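Local coordinates for protein parahox neighbor (Phaeodactylum tricornutum CCAP 1055/1, PDB 5Z5M) that probably makes (S)-allantoin in urate breakdown, joining a 5-hydroxyisourate hydrolase and an OHCU decarboxylase in one chain, at residues A44-T48 / I49-A53; I165-M168 / R169-K173. All coordinates share one frame; numbering follows the deposited sequence.

Contact 1 (A44-T48 / I49-A53)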
# COMPACT_ATOMS: atom_id res chain seq x y z
N ALA A 44 32.25 -18.63 21.45
CA ALA A 44 32.90 -19.27 20.31
C ALA A 44 31.98 -19.37 19.10
O ALA A 44 32.45 -19.42 17.96
CB ALA A 44 33.41 -20.65 20.70
N SER A 45 30.68 -19.42 19.35
CA SER A 45 29.71 -19.55 18.26
C SER A 45 29.38 -18.21 17.59
O SER A 45 28.69 -18.18 16.57
CB SER A 45 28.42 -20.19 18.79
OG SER A 45 27.70 -19.29 19.60
N ILE A 46 29.87 -17.11 18.16
CA ILE A 46 29.62 -15.79 17.59
C ILE A 46 30.46 -15.54 16.35
O ILE A 46 31.69 -15.52 16.42
CB ILE A 46 29.90 -14.67 18.60
CG1 ILE A 46 28.98 -14.81 19.82
CG2 ILE A 46 29.70 -13.31 17.94
CD1 ILE A 46 29.32 -13.88 20.97
N GLU A 47 29.80 -15.34 15.21
CA GLU A 47 30.52 -15.26 13.94
C GLU A 47 30.43 -13.89 13.27
O GLU A 47 31.26 -13.56 12.43
CB GLU A 47 29.99 -16.34 12.98
CG GLU A 47 30.25 -17.77 13.43
CD GLU A 47 29.84 -18.79 12.37
OE1 GLU A 47 29.25 -18.39 11.35
OE2 GLU A 47 30.12 -19.99 12.56
N THR A 48 29.42 -13.10 13.64
CA THR A 48 29.20 -11.81 12.99
C THR A 48 29.06 -10.68 14.01
O THR A 48 28.90 -10.93 15.21
CB THR A 48 27.94 -11.83 12.10
OG1 THR A 48 26.79 -12.09 12.92
CG2 THR A 48 28.05 -12.90 11.02
N ILE A 49 29.12 -9.44 13.54
CA ILE A 49 28.97 -8.32 14.45
C ILE A 49 27.53 -8.26 14.97
O ILE A 49 27.29 -7.87 16.11
CB ILE A 49 29.39 -6.98 13.79
CG1 ILE A 49 29.43 -5.86 14.83
CG2 ILE A 49 28.47 -6.64 12.62
CD1 ILE A 49 29.95 -4.55 14.29
N SER A 50 26.58 -8.71 14.15
CA SER A 50 25.18 -8.81 14.57
C SER A 50 25.03 -9.73 15.78
O SER A 50 24.38 -9.38 16.76
CB SER A 50 24.29 -9.32 13.44
OG SER A 50 24.18 -8.37 12.41
N GLN A 51 25.64 -10.91 15.69
CA GLN A 51 25.57 -11.88 16.77
C GLN A 51 26.26 -11.38 18.03
O GLN A 51 25.82 -11.65 19.14
CB GLN A 51 26.18 -13.21 16.31
CG GLN A 51 25.33 -13.94 15.27
CD GLN A 51 26.05 -15.12 14.66
OE1 GLN A 51 27.25 -15.30 14.84
NE2 GLN A 51 25.31 -15.94 13.92
N LEU A 52 27.35 -10.64 17.84
CA LEU A 52 28.08 -10.08 18.97
C LEU A 52 27.21 -9.06 19.70
O LEU A 52 27.11 -9.07 20.93
CB LEU A 52 29.39 -9.44 18.49
CG LEU A 52 30.16 -8.64 19.55
CD1 LEU A 52 30.49 -9.52 20.76
CD2 LEU A 52 31.41 -8.04 18.95
N ALA A 53 26.55 -8.19 18.93
CA ALA A 53 25.64 -7.20 19.49
C ALA A 53 24.48 -7.87 20.21
O ALA A 53 24.08 -7.43 21.30
CB ALA A 53 25.13 -6.27 18.40

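Contact 2 (I165-M168 / R169-K173)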
# COMPACT_ATOMS: atom_id res chain seq x y z
N ILE A 165 22.86 2.81 20.80
CA ILE A 165 24.15 3.46 20.98
C ILE A 165 25.27 2.42 21.05
O ILE A 165 26.36 2.62 20.51
CB ILE A 165 24.15 4.33 22.25
CG1 ILE A 165 23.26 5.56 22.01
CG2 ILE A 165 25.55 4.76 22.63
CD1 ILE A 165 22.88 6.30 23.26
N ALA A 166 24.98 1.28 21.69
CA ALA A 166 25.94 0.19 21.77
C ALA A 166 26.29 -0.31 20.37
O ALA A 166 27.45 -0.56 20.06
CB ALA A 166 25.38 -0.94 22.62
N TRP A 167 25.26 -0.43 19.53
CA TRP A 167 25.43 -0.87 18.15
C TRP A 167 26.30 0.11 17.38
O TRP A 167 27.19 -0.30 16.63
CB TRP A 167 24.06 -1.02 17.49
CG TRP A 167 24.07 -1.40 16.04
CD1 TRP A 167 23.56 -0.68 15.01
CD2 TRP A 167 24.60 -2.61 15.47
NE1 TRP A 167 23.75 -1.35 13.82
CE2 TRP A 167 24.38 -2.55 14.08
CE3 TRP A 167 25.25 -3.73 16.00
CZ2 TRP A 167 24.78 -3.56 13.21
CZ3 TRP A 167 25.63 -4.75 15.14
CH2 TRP A 167 25.40 -4.65 13.76
N MET A 168 26.08 1.41 17.59
CA MET A 168 26.88 2.44 16.92
C MET A 168 28.34 2.37 17.34
O MET A 168 29.24 2.57 16.53
CB MET A 168 26.32 3.84 17.22
CG MET A 168 24.97 4.10 16.60
SD MET A 168 24.33 5.73 17.03
CE MET A 168 22.70 5.65 16.30
N ARG A 169 28.59 2.08 18.61
CA ARG A 169 29.96 2.00 19.10
C ARG A 169 30.68 0.76 18.58
O ARG A 169 31.86 0.82 18.24
CB ARG A 169 29.98 2.03 20.63
CG ARG A 169 29.64 3.38 21.21
CD ARG A 169 29.46 3.29 22.71
NE ARG A 169 29.22 4.60 23.31
CZ ARG A 169 28.79 4.78 24.55
NH1 ARG A 169 28.55 3.73 25.33
NH2 ARG A 169 28.60 6.00 25.01
N LEU A 170 29.96 -0.36 18.53
CA LEU A 170 30.51 -1.60 17.98
C LEU A 170 30.91 -1.42 16.52
O LEU A 170 31.97 -1.89 16.10
CB LEU A 170 29.50 -2.75 18.10
CG LEU A 170 29.34 -3.42 19.46
CD1 LEU A 170 28.10 -4.31 19.48
CD2 LEU A 170 30.59 -4.24 19.81
N LEU A 171 30.07 -0.73 15.76
CA LEU A 171 30.32 -0.50 14.33
C LEU A 171 31.57 0.35 14.11
O LEU A 171 32.28 0.17 13.12
CB LEU A 171 29.11 0.17 13.67
CG LEU A 171 27.93 -0.73 13.31
CD1 LEU A 171 26.78 0.10 12.78
CD2 LEU A 171 28.33 -1.78 12.29
N SER A 172 31.83 1.28 15.02
CA SER A 172 32.95 2.21 14.85
C SER A 172 34.27 1.59 15.29
O SER A 172 35.34 2.01 14.84
CB SER A 172 32.69 3.51 15.61
OG SER A 172 32.73 3.31 17.01
N LYS A 173 34.20 0.58 16.16
CA LYS A 173 35.41 -0.06 16.67
C LYS A 173 35.80 -1.30 15.87
O LYS A 173 36.96 -1.72 15.90
CB LYS A 173 35.23 -0.45 18.13
CG LYS A 173 35.15 0.72 19.08
CD LYS A 173 34.84 0.25 20.49
CE LYS A 173 35.83 -0.82 20.93
NZ LYS A 173 37.24 -0.38 20.81

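Contact 1 (A44-T48 / I49-A53)
The amide oxygen of Q51 folds back from the first turn of helix 49-61 onto the backbone just before it. This is the N-terminal cap of a helix, and T48 and Q51 form a capping box. Q51 OE1 receives E47 N at 2.6 Å, a short bond that is almost straight. The N-H comes in nearly head-on to the side-chain carbonyl, with a C=O...N angle of 172°. T48 N adds a weak second bond to the same OE1. One side-chain oxygen thus accepts from two successive backbone N-H groups.

T48 is the N-cap residue. T48 OG1 accepts Q51 N at 3.2 Å, again close to straight. That oxygen sits between the backbone N and the carbonyl carbon of T48 (chi1 62°), which turns it to the N-H three residues ahead. The box therefore pairs the two residues in both directions, though its return bond to T48 N is weak. E47 N is the stronger donor to Q51.

The Q51 side chain runs back across T48 at a slant. Q51 CG lies 3.3 Å from T48 OG1. CG of Q51 is anti to its own carbonyl carbon (chi1 -70°) and the chain runs extended beyond it, which brings OE1 to the loop. The first helical backbone bond across the junction runs from L52 N to T48 O.

S50 OG hydrogen-bonds to D279 OD2 and N277 ND2, in the loop that follows strand 268-275. Beside the polar cap I46 makes an apolar contact. It sets its CG2 branch against L52, and its side chain also touches L11 of helix 7-11. I46 CG2 lies 3.9 Å from L52 CB.

Contact 2 (I165-M168 / R169-K173)
W167 and L171 meet one turn apart near the C-terminal end of the alpha-helix 151-173 through a CH-pi contact. L171 CD1 sits over one face of the indole, 3.9 Å from the centroid of the W167 five-membered ring and 27° off its normal. L171 CD1 is displaced toward the rim, with W167 NE1 3.5 Å away. CG of W167 is anti to the backbone N (chi1 177°), which lays the ring alongside the next turn. The ring N-H bonds to D276 O, and this helps fix its rotation.

I165 and R169 run side by side, and the I165 CG2 methyl packs on the guanidinium. The extended arginine brings that group next to the isoleucine. I165 CG2 lies over the centre of one face, 3.7 Å above the R169 guanidinium plane. R169 NH2 forms a salt bridge with E27 OE1, and R169 NH1 hydrogen-bonds to I25 O.

The backbone bonds are i to i+4: R169 N to I165 O, L170 N to A166 O and L171 N to W167 O. S172 N to M168 O is longer, at 3.3 Å, and more bent. One side-chain hydrogen bond joins the last turn: S172 OG turns back to R169 O at 2.9 Å.

In the fold
From the N terminus, helix 30-38 leads into a loop, and contact 1 closes that loop onto the start of helix 49-61. Contact 2 comes much later, near the end of helix 151-173. The two follow in series and neither nest nor cross. Both belong to the OHCU decarboxylase part of the chain, with centres about 14 Å apart. The helices they belong to pack together directly. A53 CB is 3.5 Å from W167 CE3 and 3.7 Å from L170 CD1, while I49 CD1 meets L171 CD2. Both contacts also reach the loop between strands 268-275 and 281-289, in the transthyretin-like part of the protein.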